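Local coordinates for membrane-anchored mycosin mycp1 (Mycobacterium thermoresistibile, PDB 4HVL), which probably cleaves proteins as a subtilisin-type serine endopeptidase and is an essential component of the type VII (ESX-1) secretion system, at residues A165-A170 against V200-H205; T65-D70 against L172-I177; I69-N74 against R132-A137. One frame throughout, in Å; residues are numbered along the deposited sequence.

Contact 1: A165-A170 against V200-H205. With ZN (zinc ion), chain C; ZN (zinc ion), chain E.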
ATOM      1  N   ALA A 165      -7.738  10.710   5.728  1.00 15.51           N
ATOM      2  CA  ALA A 165      -6.437  10.765   5.086  1.00 15.51           C
ATOM      3  C   ALA A 165      -6.548  10.616   3.565  1.00 15.15           C
ATOM      4  O   ALA A 165      -5.760  11.218   2.821  1.00 14.82           O
ATOM      5  CB  ALA A 165      -5.500   9.693   5.662  1.00 15.48           C
ATOM      6  N   ILE A 166      -7.508   9.824   3.104  1.00 14.96           N
ATOM      7  CA  ILE A 166      -7.711   9.635   1.668  1.00 15.54           C
ATOM      8  C   ILE A 166      -8.273  10.936   1.078  1.00 16.21           C
ATOM      9  O   ILE A 166      -7.792  11.395   0.035  1.00 16.23           O
ATOM     10  CB  ILE A 166      -8.620   8.414   1.374  1.00 15.63           C
ATOM     11  CG1 ILE A 166      -7.913   7.115   1.774  1.00 15.60           C
ATOM     12  CG2 ILE A 166      -8.964   8.329  -0.096  1.00 16.01           C
ATOM     13  CD1 ILE A 166      -8.837   5.928   1.976  1.00 16.13           C
ATOM     14  N   VAL A 167      -9.250  11.553   1.769  1.00 16.35           N
ATOM     15  CA  VAL A 167      -9.785  12.856   1.338  1.00 16.92           C
ATOM     16  C   VAL A 167      -8.643  13.876   1.244  1.00 17.00           C
ATOM     17  O   VAL A 167      -8.448  14.548   0.202  1.00 16.93           O
ATOM     18  CB  VAL A 167     -10.923  13.372   2.271  1.00 17.16           C
ATOM     19  CG1 VAL A 167     -11.314  14.803   1.941  1.00 17.77           C
ATOM     20  CG2 VAL A 167     -12.159  12.490   2.129  1.00 17.60           C
ATOM     21  N   HIS A 168      -7.891  13.996   2.335  1.00 16.82           N
ATOM     22  CA  HIS A 168      -6.777  14.919   2.392  1.00 16.70           C
ATOM     23  C   HIS A 168      -5.717  14.637   1.291  1.00 16.57           C
ATOM     24  O   HIS A 168      -5.265  15.565   0.613  1.00 15.71           O
ATOM     25  CB  HIS A 168      -6.179  14.885   3.787  1.00 17.42           C
ATOM     26  CG  HIS A 168      -4.971  15.747   3.967  1.00 17.84           C
ATOM     27  ND1 HIS A 168      -5.036  17.114   4.067  1.00 19.75           N
ATOM     28  CD2 HIS A 168      -3.665  15.423   4.116  1.00 18.13           C
ATOM     29  CE1 HIS A 168      -3.820  17.606   4.253  1.00 19.10           C
ATOM     30  NE2 HIS A 168      -2.969  16.595   4.288  1.00 18.63           N
ATOM     31  N   ALA A 169      -5.356  13.363   1.091  1.00 16.68           N
ATOM     32  CA  ALA A 169      -4.405  12.993   0.039  1.00 16.72           C
ATOM     33  C   ALA A 169      -4.859  13.492  -1.323  1.00 17.39           C
ATOM     34  O   ALA A 169      -4.068  14.027  -2.109  1.00 18.41           O
ATOM     35  CB  ALA A 169      -4.182  11.489   0.014  1.00 16.21           C
ATOM     36  N   ALA A 170      -6.134  13.272  -1.617  1.00 18.03           N
ATOM     37  CA  ALA A 170      -6.740  13.707  -2.884  1.00 17.91           C
ATOM     38  C   ALA A 170      -6.670  15.222  -3.025  1.00 18.28           C
ATOM     39  O   ALA A 170      -6.296  15.740  -4.085  1.00 18.84           O
ATOM     40  CB  ALA A 170      -8.177  13.240  -2.952  1.00 17.74           C
ATOM     41  N   VAL A 200     -12.633   6.928  -0.977  1.00 16.37           N
ATOM     42  CA  VAL A 200     -11.996   6.273  -2.116  1.00 16.31           C
ATOM     43  C   VAL A 200     -12.675   6.741  -3.389  1.00 16.39           C
ATOM     44  O   VAL A 200     -12.007   7.122  -4.368  1.00 16.55           O
ATOM     45  CB  VAL A 200     -12.052   4.726  -1.984  1.00 17.16           C
ATOM     46  CG1 VAL A 200     -11.532   4.059  -3.238  1.00 17.49           C
ATOM     47  CG2 VAL A 200     -11.215   4.240  -0.792  1.00 17.68           C
ATOM     48  N   ASN A 201     -14.011   6.750  -3.371  1.00 16.33           N
ATOM     49  CA  ASN A 201     -14.799   7.241  -4.512  1.00 16.51           C
ATOM     50  C   ASN A 201     -14.457   8.673  -4.907  1.00 17.03           C
ATOM     51  O   ASN A 201     -14.340   8.967  -6.091  1.00 17.81           O
ATOM     52  CB  ASN A 201     -16.291   7.129  -4.210  1.00 16.65           C
ATOM     53  CG  ASN A 201     -17.166   7.513  -5.399  1.00 17.06           C
ATOM     54  OD1 ASN A 201     -17.149   6.861  -6.426  1.00 16.80           O
ATOM     55  ND2 ASN A 201     -17.947   8.570  -5.243  1.00 17.64           N
ATOM     56  N   TYR A 202     -14.337   9.556  -3.915  1.00 17.10           N
ATOM     57  CA  TYR A 202     -13.975  10.964  -4.124  1.00 17.36           C
ATOM     58  C   TYR A 202     -12.585  11.074  -4.761  1.00 17.14           C
ATOM     59  O   TYR A 202     -12.404  11.800  -5.744  1.00 17.22           O
ATOM     60  CB  TYR A 202     -14.039  11.648  -2.763  1.00 17.91           C
ATOM     61  CG  TYR A 202     -13.571  13.086  -2.597  1.00 18.13           C
ATOM     62  CD1 TYR A 202     -14.458  14.141  -2.703  1.00 18.47           C
ATOM     63  CD2 TYR A 202     -12.260  13.360  -2.233  1.00 17.98           C
ATOM     64  CE1 TYR A 202     -14.043  15.439  -2.488  1.00 19.21           C
ATOM     65  CE2 TYR A 202     -11.828  14.642  -2.018  1.00 18.54           C
ATOM     66  CZ  TYR A 202     -12.722  15.683  -2.138  1.00 19.14           C
ATOM     67  OH  TYR A 202     -12.285  16.951  -1.928  1.00 19.27           O
ATOM     68  N   ALA A 203     -11.612  10.338  -4.229  1.00 16.68           N
ATOM     69  CA  ALA A 203     -10.264  10.349  -4.796  1.00 17.06           C
ATOM     70  C   ALA A 203     -10.252   9.920  -6.256  1.00 17.02           C
ATOM     71  O   ALA A 203      -9.617  10.560  -7.102  1.00 16.98           O
ATOM     72  CB  ALA A 203      -9.315   9.464  -3.986  1.00 16.67           C
ATOM     73  N   VAL A 204     -10.993   8.865  -6.558  1.00 17.65           N
ATOM     74  CA  VAL A 204     -10.945   8.244  -7.885  1.00 18.49           C
ATOM     75  C   VAL A 204     -11.843   8.953  -8.892  1.00 19.19           C
ATOM     76  O   VAL A 204     -11.425   9.166 -10.031  1.00 20.33           O
ATOM     77  CB  VAL A 204     -11.333   6.756  -7.792  1.00 18.99           C
ATOM     78  CG1 VAL A 204     -11.802   6.226  -9.109  1.00 19.90           C
ATOM     79  CG2 VAL A 204     -10.160   5.952  -7.254  1.00 19.30           C
ATOM     80  N   HIS A 205     -13.056   9.318  -8.487  1.00 18.76           N
ATOM     81  CA  HIS A 205     -14.028   9.879  -9.424  1.00 19.35           C
ATOM     82  C   HIS A 205     -14.089  11.406  -9.417  1.00 19.42           C
ATOM     83  O   HIS A 205     -14.479  11.991 -10.417  1.00 20.10           O
ATOM     84  CB  HIS A 205     -15.420   9.275  -9.215  1.00 19.49           C
ATOM     85  CG  HIS A 205     -15.508   7.855  -9.644  1.00 19.96           C
ATOM     86  ND1 HIS A 205     -16.075   6.866  -8.869  1.00 20.06           N
ATOM     87  CD2 HIS A 205     -15.027   7.235 -10.747  1.00 20.43           C
ATOM     88  CE1 HIS A 205     -15.964   5.705  -9.489  1.00 20.24           C
ATOM     89  NE2 HIS A 205     -15.331   5.909 -10.627  1.00 21.44           N
TER
HETATM   90 ZN    ZN C 502      -6.625  18.536   3.930  1.00 21.21          ZN
HETATM   91 ZN    ZN E 504     -14.780   4.364 -11.960  1.00 23.42          ZN
HETATM   92  O   HOH W   1     -14.525   5.178 -14.021  1.00 27.75           O
HETATM   93  O   HOH W   2     -16.277   2.784 -11.325  1.00 24.02           O
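The helical segments around Ile-166 and Ala-203 run nearly parallel, their N-to-C directions 18° apart and their axes 8.8 Å from each other at closest approach; the CA atoms of Ala-170 and Ala-203 come within 5.2 Å. Small side chains make this closeness possible: Ala-170 CB meets Ala-203 CB at 4.1 Å. One turn back, Ile-166 divides its branches. CG2 rests on Ala-203 CB, while CD1, at the end of the other branch, meets Val-200 CG2 at 4.0 Å, the two side chains set at a slant. Helices 154-171 and 194-206 lie side by side against one face of the parallel sheet of the subtilisin fold. Farther from the sheet, Tyr-202 reaches across to the first helix. With CG anti to the backbone N (chi1 173°), its ring extends so that CE2 lies 4.0 Å from Val-167 CG1, the two side chains at about a right angle, and equally close to Ala-170 CB. The phenolic OH is hydrogen-bonded to Asn-171. On the outer flanks, His-168 ND1 binds one zinc ion together with Asp-15, and His-205 NE2 binds another. His-205 ND1 donates to Asn-201 OD1, which lies in the ring plane, although this nitrogen sits above the asparagine amide plane.

Contact 2: T65-D70 against L172-I177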
ATOM      1  N   THR A  65       2.885  13.103  -8.969  1.00 17.34           N
ATOM      2  CA  THR A  65       2.985  13.185  -7.510  1.00 17.20           C
ATOM      3  C   THR A  65       2.259  11.965  -6.913  1.00 16.84           C
ATOM      4  O   THR A  65       1.092  11.731  -7.213  1.00 16.98           O
ATOM      5  CB  THR A  65       2.338  14.497  -6.996  1.00 17.80           C
ATOM      6  OG1 THR A  65       3.056  15.629  -7.531  1.00 18.65           O
ATOM      7  CG2 THR A  65       2.325  14.585  -5.457  1.00 17.39           C
ATOM      8  N   VAL A  66       2.975  11.178  -6.106  1.00 16.45           N
ATOM      9  CA  VAL A  66       2.411  10.032  -5.436  1.00 16.34           C
ATOM     10  C   VAL A  66       2.277  10.349  -3.951  1.00 16.69           C
ATOM     11  O   VAL A  66       3.265  10.745  -3.300  1.00 16.19           O
ATOM     12  CB  VAL A  66       3.291   8.768  -5.598  1.00 16.08           C
ATOM     13  CG1 VAL A  66       2.589   7.565  -4.988  1.00 15.74           C
ATOM     14  CG2 VAL A  66       3.630   8.506  -7.069  1.00 16.37           C
ATOM     15  N   ALA A  67       1.065  10.174  -3.420  1.00 16.74           N
ATOM     16  CA  ALA A  67       0.837  10.260  -1.991  1.00 17.35           C
ATOM     17  C   ALA A  67       0.982   8.874  -1.369  1.00 17.37           C
ATOM     18  O   ALA A  67       0.452   7.873  -1.907  1.00 18.05           O
ATOM     19  CB  ALA A  67      -0.538  10.811  -1.687  1.00 17.97           C
ATOM     20  N   VAL A  68       1.702   8.817  -0.249  1.00 16.53           N
ATOM     21  CA  VAL A  68       2.003   7.564   0.416  1.00 16.20           C
ATOM     22  C   VAL A  68       1.404   7.587   1.804  1.00 15.84           C
ATOM     23  O   VAL A  68       1.832   8.373   2.647  1.00 15.76           O
ATOM     24  CB  VAL A  68       3.520   7.346   0.524  1.00 16.23           C
ATOM     25  CG1 VAL A  68       3.817   5.967   1.100  1.00 16.29           C
ATOM     26  CG2 VAL A  68       4.182   7.525  -0.841  1.00 16.32           C
ATOM     27  N   ILE A  69       0.373   6.769   2.019  1.00 15.51           N
ATOM     28  CA  ILE A  69      -0.285   6.672   3.322  1.00 15.23           C
ATOM     29  C   ILE A  69       0.348   5.459   3.996  1.00 14.90           C
ATOM     30  O   ILE A  69       0.166   4.323   3.568  1.00 14.45           O
ATOM     31  CB  ILE A  69      -1.814   6.521   3.172  1.00 15.65           C
ATOM     32  CG1 ILE A  69      -2.361   7.647   2.281  1.00 15.96           C
ATOM     33  CG2 ILE A  69      -2.481   6.483   4.536  1.00 15.75           C
ATOM     34  CD1 ILE A  69      -3.865   7.718   2.213  1.00 16.19           C
ATOM     35  N   ASP A  70       1.117   5.715   5.040  1.00 15.23           N
ATOM     36  CA  ASP A  70       2.011   4.717   5.627  1.00 15.35           C
ATOM     37  C   ASP A  70       2.420   5.239   7.036  1.00 15.35           C
ATOM     38  O   ASP A  70       1.578   5.831   7.725  1.00 15.38           O
ATOM     39  CB  ASP A  70       3.202   4.528   4.674  1.00 15.77           C
ATOM     40  CG  ASP A  70       3.928   3.203   4.862  1.00 16.53           C
ATOM     41  OD1 ASP A  70       4.426   2.981   6.000  1.00 16.55           O
ATOM     42  OD2 ASP A  70       4.039   2.417   3.863  1.00 16.90           O
ATOM     43  N   LEU A 172      -4.516  17.210  -1.742  1.00 18.39           N
ATOM     44  CA  LEU A 172      -3.107  17.578  -1.977  1.00 19.02           C
ATOM     45  C   LEU A 172      -2.735  17.547  -3.452  1.00 19.03           C
ATOM     46  O   LEU A 172      -1.717  18.103  -3.824  1.00 20.42           O
ATOM     47  CB  LEU A 172      -2.167  16.651  -1.191  1.00 19.17           C
ATOM     48  CG  LEU A 172      -2.229  16.870   0.333  1.00 19.80           C
ATOM     49  CD1 LEU A 172      -1.521  15.753   1.084  1.00 19.60           C
ATOM     50  CD2 LEU A 172      -1.643  18.236   0.708  1.00 19.80           C
ATOM     51  N   GLY A 173      -3.544  16.904  -4.290  1.00 18.64           N
ATOM     52  CA  GLY A 173      -3.315  16.904  -5.744  1.00 19.78           C
ATOM     53  C   GLY A 173      -2.510  15.710  -6.254  1.00 19.51           C
ATOM     54  O   GLY A 173      -1.941  15.754  -7.336  1.00 20.64           O
ATOM     55  N   ALA A 174      -2.426  14.641  -5.483  1.00 18.82           N
ATOM     56  CA  ALA A 174      -1.650  13.464  -5.931  1.00 18.37           C
ATOM     57  C   ALA A 174      -2.421  12.699  -7.012  1.00 18.65           C
ATOM     58  O   ALA A 174      -3.652  12.592  -6.950  1.00 18.85           O
ATOM     59  CB  ALA A 174      -1.340  12.580  -4.755  1.00 18.00           C
ATOM     60  N   GLN A 175      -1.721  12.200  -8.028  1.00 19.11           N
ATOM     61  CA  GLN A 175      -2.390  11.499  -9.124  1.00 19.10           C
ATOM     62  C   GLN A 175      -2.355   9.992  -8.927  1.00 18.80           C
ATOM     63  O   GLN A 175      -3.062   9.253  -9.630  1.00 18.07           O
ATOM     64  CB  GLN A 175      -1.781  11.859 -10.471  1.00 20.52           C
ATOM     65  CG  GLN A 175      -1.877  13.328 -10.817  1.00 21.63           C
ATOM     66  CD  GLN A 175      -0.649  14.111 -10.418  1.00 22.38           C
ATOM     67  OE1 GLN A 175       0.400  13.553 -10.135  1.00 22.68           O
ATOM     68  NE2 GLN A 175      -0.795  15.417 -10.352  1.00 23.98           N
ATOM     69  N   VAL A 176      -1.534   9.561  -7.959  1.00 18.04           N
ATOM     70  CA  VAL A 176      -1.497   8.185  -7.453  1.00 17.54           C
ATOM     71  C   VAL A 176      -1.469   8.262  -5.935  1.00 16.95           C
ATOM     72  O   VAL A 176      -0.734   9.085  -5.362  1.00 15.91           O
ATOM     73  CB  VAL A 176      -0.256   7.442  -7.977  1.00 17.97           C
ATOM     74  CG1 VAL A 176      -0.275   5.971  -7.570  1.00 17.92           C
ATOM     75  CG2 VAL A 176      -0.156   7.589  -9.493  1.00 18.08           C
ATOM     76  N   ILE A 177      -2.310   7.443  -5.289  1.00 16.48           N
ATOM     77  CA  ILE A 177      -2.346   7.328  -3.839  1.00 16.21           C
ATOM     78  C   ILE A 177      -2.052   5.881  -3.433  1.00 16.13           C
ATOM     79  O   ILE A 177      -2.853   4.956  -3.694  1.00 16.74           O
ATOM     80  CB  ILE A 177      -3.723   7.741  -3.266  1.00 16.43           C
ATOM     81  CG1 ILE A 177      -4.054   9.179  -3.684  1.00 16.59           C
ATOM     82  CG2 ILE A 177      -3.715   7.637  -1.746  1.00 16.54           C
ATOM     83  CD1 ILE A 177      -5.427   9.657  -3.292  1.00 16.54           C
TER
HETATM   84  O   HOH W   3       2.358  16.343  -9.931  1.00 26.47           O
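Thr-65 O accepts two backbone N-H groups from the 172-177 segment: Gln-175 N at 3.0 Å, in the carbonyl plane, and Val-176 N in a weak, longer bond. The amide of the same threonine is held by a side chain, since Gln-175 OE1 takes Thr-65 N at 2.8 Å, nearly straight at 168°. Gln-175 manages this because its chain bends at chi2 (94°), folding the amide back to the start of strand 65-70. Regular parallel pairing follows, with Ala-67 N bonded to Val-176 O at 2.9 Å; the same oxygen also receives a CA-H...O contact from Val-66 CA. Bridged Val-66 and Val-176 lie side by side on one face of the sheet, CG1 of the former 4.1 Å from CB of the latter. On the other face Ala-67 CB abuts Ala-174 CB at 3.6 Å, and Ile-69 CD1 crosses to Ile-177 CG2 at 4.0 Å. Gly-173, at positive phi, ends helix 154-171 in a Schellman motif, so residues 173-175 carry the chain from that helix into strand 176-179. Helix 154-171 covers the Ala-67 and Ile-177 face, helix 102-110 meets Val-66 on the reverse, and strand 127-132 pairs along the far edge of 65-70.

Contact 3: I69-N74 against R132-A137. With ZN (zinc ion), chain B.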
ATOM      1  N   ILE A  69       0.373   6.769   2.019  1.00 15.51           N
ATOM      2  CA  ILE A  69      -0.285   6.672   3.322  1.00 15.23           C
ATOM      3  C   ILE A  69       0.348   5.459   3.996  1.00 14.90           C
ATOM      4  O   ILE A  69       0.166   4.323   3.568  1.00 14.45           O
ATOM      5  CB  ILE A  69      -1.814   6.521   3.172  1.00 15.65           C
ATOM      6  CG1 ILE A  69      -2.361   7.647   2.281  1.00 15.96           C
ATOM      7  CG2 ILE A  69      -2.481   6.483   4.536  1.00 15.75           C
ATOM      8  CD1 ILE A  69      -3.865   7.718   2.213  1.00 16.19           C
ATOM      9  N   ASP A  70       1.117   5.715   5.040  1.00 15.23           N
ATOM     10  CA  ASP A  70       2.011   4.717   5.627  1.00 15.35           C
ATOM     11  C   ASP A  70       2.420   5.239   7.036  1.00 15.35           C
ATOM     12  O   ASP A  70       1.578   5.831   7.725  1.00 15.38           O
ATOM     13  CB  ASP A  70       3.202   4.528   4.674  1.00 15.77           C
ATOM     14  CG  ASP A  70       3.928   3.203   4.862  1.00 16.53           C
ATOM     15  OD1 ASP A  70       4.426   2.981   6.000  1.00 16.55           O
ATOM     16  OD2 ASP A  70       4.039   2.417   3.863  1.00 16.90           O
ATOM     17  N   THR A  71       3.671   5.046   7.467  1.00 14.99           N
ATOM     18  CA  THR A  71       4.077   5.394   8.828  1.00 14.72           C
ATOM     19  C   THR A  71       4.914   6.701   8.860  1.00 14.81           C
ATOM     20  O   THR A  71       5.668   6.933   9.808  1.00 14.89           O
ATOM     21  CB  THR A  71       4.923   4.267   9.465  1.00 14.74           C
ATOM     22  OG1 THR A  71       6.163   4.160   8.748  1.00 14.67           O
ATOM     23  CG2 THR A  71       4.184   2.931   9.429  1.00 14.76           C
ATOM     24  N   GLY A  72       4.786   7.551   7.838  1.00 14.53           N
ATOM     25  CA  GLY A  72       5.670   8.712   7.746  1.00 14.70           C
ATOM     26  C   GLY A  72       6.979   8.384   7.035  1.00 14.75           C
ATOM     27  O   GLY A  72       7.308   7.203   6.764  1.00 14.29           O
ATOM     28  N   VAL A  73       7.723   9.441   6.730  1.00 14.87           N
ATOM     29  CA  VAL A  73       8.977   9.345   5.987  1.00 15.23           C
ATOM     30  C   VAL A  73      10.003  10.300   6.584  1.00 15.87           C
ATOM     31  O   VAL A  73       9.690  11.474   6.853  1.00 15.42           O
ATOM     32  CB  VAL A  73       8.785   9.724   4.509  1.00 15.27           C
ATOM     33  CG1 VAL A  73      10.124   9.744   3.776  1.00 15.71           C
ATOM     34  CG2 VAL A  73       7.844   8.747   3.817  1.00 15.10           C
ATOM     35  N   ASN A  74      11.210   9.787   6.826  1.00 15.92           N
ATOM     36  CA  ASN A  74      12.328  10.637   7.162  1.00 16.56           C
ATOM     37  C   ASN A  74      13.033  10.941   5.856  1.00 16.84           C
ATOM     38  O   ASN A  74      13.623  10.066   5.241  1.00 16.16           O
ATOM     39  CB  ASN A  74      13.248   9.982   8.173  1.00 17.08           C
ATOM     40  CG  ASN A  74      12.615   9.842   9.526  1.00 17.65           C
ATOM     41  OD1 ASN A  74      11.834  10.698   9.969  1.00 18.07           O
ATOM     42  ND2 ASN A  74      12.951   8.767  10.208  1.00 17.76           N
ATOM     43  N   ARG A 132       1.268  10.212   7.426  1.00 13.62           N
ATOM     44  CA  ARG A 132       1.403   9.203   8.447  1.00 13.11           C
ATOM     45  C   ARG A 132       0.004   8.848   8.973  1.00 13.90           C
ATOM     46  O   ARG A 132      -0.688   9.686   9.552  1.00 13.90           O
ATOM     47  CB  ARG A 132       2.342   9.615   9.586  1.00 12.72           C
ATOM     48  CG  ARG A 132       2.321   8.592  10.717  1.00 12.76           C
ATOM     49  CD  ARG A 132       3.521   8.644  11.621  1.00 12.97           C
ATOM     50  NE  ARG A 132       3.516   9.853  12.448  1.00 13.24           N
ATOM     51  CZ  ARG A 132       4.357  10.076  13.448  1.00 13.45           C
ATOM     52  NH1 ARG A 132       5.269   9.178  13.762  1.00 13.73           N
ATOM     53  NH2 ARG A 132       4.289  11.215  14.119  1.00 14.22           N
ATOM     54  N   HIS A 133      -0.379   7.599   8.769  1.00 14.35           N
ATOM     55  CA  HIS A 133      -1.632   7.068   9.279  1.00 16.05           C
ATOM     56  C   HIS A 133      -1.437   6.013  10.391  1.00 17.21           C
ATOM     57  O   HIS A 133      -2.335   5.854  11.223  1.00 18.25           O
ATOM     58  CB  HIS A 133      -2.480   6.492   8.144  1.00 16.35           C
ATOM     59  CG  HIS A 133      -3.729   5.833   8.626  1.00 17.82           C
ATOM     60  ND1 HIS A 133      -3.812   4.475   8.827  1.00 19.31           N
ATOM     61  CD2 HIS A 133      -4.894   6.354   9.078  1.00 18.56           C
ATOM     62  CE1 HIS A 133      -4.995   4.178   9.333  1.00 19.48           C
ATOM     63  NE2 HIS A 133      -5.671   5.301   9.488  1.00 19.58           N
ATOM     64  N   THR A 134      -0.292   5.321  10.422  1.00 17.03           N
ATOM     65  CA  THR A 134      -0.024   4.269  11.414  1.00 18.43           C
ATOM     66  C   THR A 134       1.335   4.425  12.052  1.00 18.31           C
ATOM     67  O   THR A 134       2.265   4.881  11.393  1.00 17.36           O
ATOM     68  CB  THR A 134      -0.079   2.859  10.758  1.00 19.50           C
ATOM     69  OG1 THR A 134      -1.438   2.524  10.508  1.00 21.65           O
ATOM     70  CG2 THR A 134       0.472   1.765  11.659  1.00 20.62           C
ATOM     71  N   SER A 135       1.440   4.038  13.332  1.00 18.58           N
ATOM     72  CA  SER A 135       2.737   3.782  13.989  1.00 17.86           C
ATOM     73  C   SER A 135       2.611   2.832  15.161  1.00 18.49           C
ATOM     74  O   SER A 135       1.836   3.095  16.096  1.00 19.13           O
ATOM     75  CB  SER A 135       3.408   5.057  14.501  1.00 17.89           C
ATOM     76  OG  SER A 135       4.583   4.720  15.263  1.00 17.86           O
ATOM     77  N   ALA A 136       3.437   1.784  15.150  1.00 17.99           N
ATOM     78  CA  ALA A 136       3.565   0.884  16.278  1.00 18.92           C
ATOM     79  C   ALA A 136       4.225   1.538  17.517  1.00 19.50           C
ATOM     80  O   ALA A 136       4.238   0.951  18.579  1.00 19.84           O
ATOM     81  CB  ALA A 136       4.344  -0.359  15.855  1.00 19.13           C
ATOM     82  N   ALA A 137       4.792   2.736  17.370  1.00 19.18           N
ATOM     83  CA  ALA A 137       5.451   3.423  18.484  1.00 19.91           C
ATOM     84  C   ALA A 137       4.482   4.230  19.374  1.00 20.41           C
ATOM     85  O   ALA A 137       4.862   4.684  20.459  1.00 20.44           O
ATOM     86  CB  ALA A 137       6.532   4.353  17.947  1.00 19.49           C
TER
HETATM   87 ZN    ZN B 501      -2.431   2.849   8.656  0.85 20.28          ZN
HETATM   88  O   HOH W   4       6.012   6.426  12.368  1.00 14.84           O
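Asp-70 and Arg-132 form a parallel bridge where two neighbouring strands of the subtilisin-fold sheet, 65-70 and 127-132, come to their ends, the first at Asp-70, a predicted member of the charge relay system. The main backbone bond runs from His-133 N to Asp-70 O at 2.8 Å, with a C=O...N angle of 166°; the same oxygen also takes a weak bond from Thr-134 N. A CA-H...O contact from Arg-132 CA to Asp-70 O supplements them. In a second such contact Thr-71 CA lies 3.2 Å from Thr-134 O, which is buried here and has no conventional partner in the model. Among side-chain polar bonds, Asp-70 OD1 accepts Thr-71 N through its anti lone pair in a bent bond (131°) and also bonds His-101 ND1, while Ser-180 and Thr-105 hold OD2; the carboxylate is thus fixed at both oxygens. A bend at chi3 (70°) carries the Arg-132 guanidinium past the turn, where NH2 forms a salt bridge with Asp-86 and NH1 shares a water with Thr-71 O. In apolar contact, Ile-69 CG2 presses on His-133 CB at 3.6 Å, and Arg-132 runs along the turn, CB over Gly-72 N and CD 3.3 Å from Thr-71 O. His-133 ND1 and Thr-134 OG1, each 2.1 Å from the ion, bind a zinc that Glu-181 OE1 also ligates, while His-133 NE2 is hydrogen-bonded to Ser-158 O.

In the fold
Contacts 2 and 3 both start from strand 65-70 and share Ile-69 and Asp-70: one pairs the strand with 176-179, the other joins its C-terminal end to the end of 127-132, with centres about 14 Å apart. Contact 1 lies in the helix layer against the sheet of contact 2, centre to centre about 10 Å, and Ile-177 CD1 links them by touching Ala-169 CB and Ala-203 CB, each at 4.0 Å. Ile-69 reaches the helix layer too, its CD1 4.1 Å from Ile-166 CG1, although contacts 1 and 3 are centred about 18 Å apart. The predicted catalytic Asp-70 ends a strand paired on both sides, its side chain about 3 Å from that of His-101; a zinc ion binds His-101 and Ser-312.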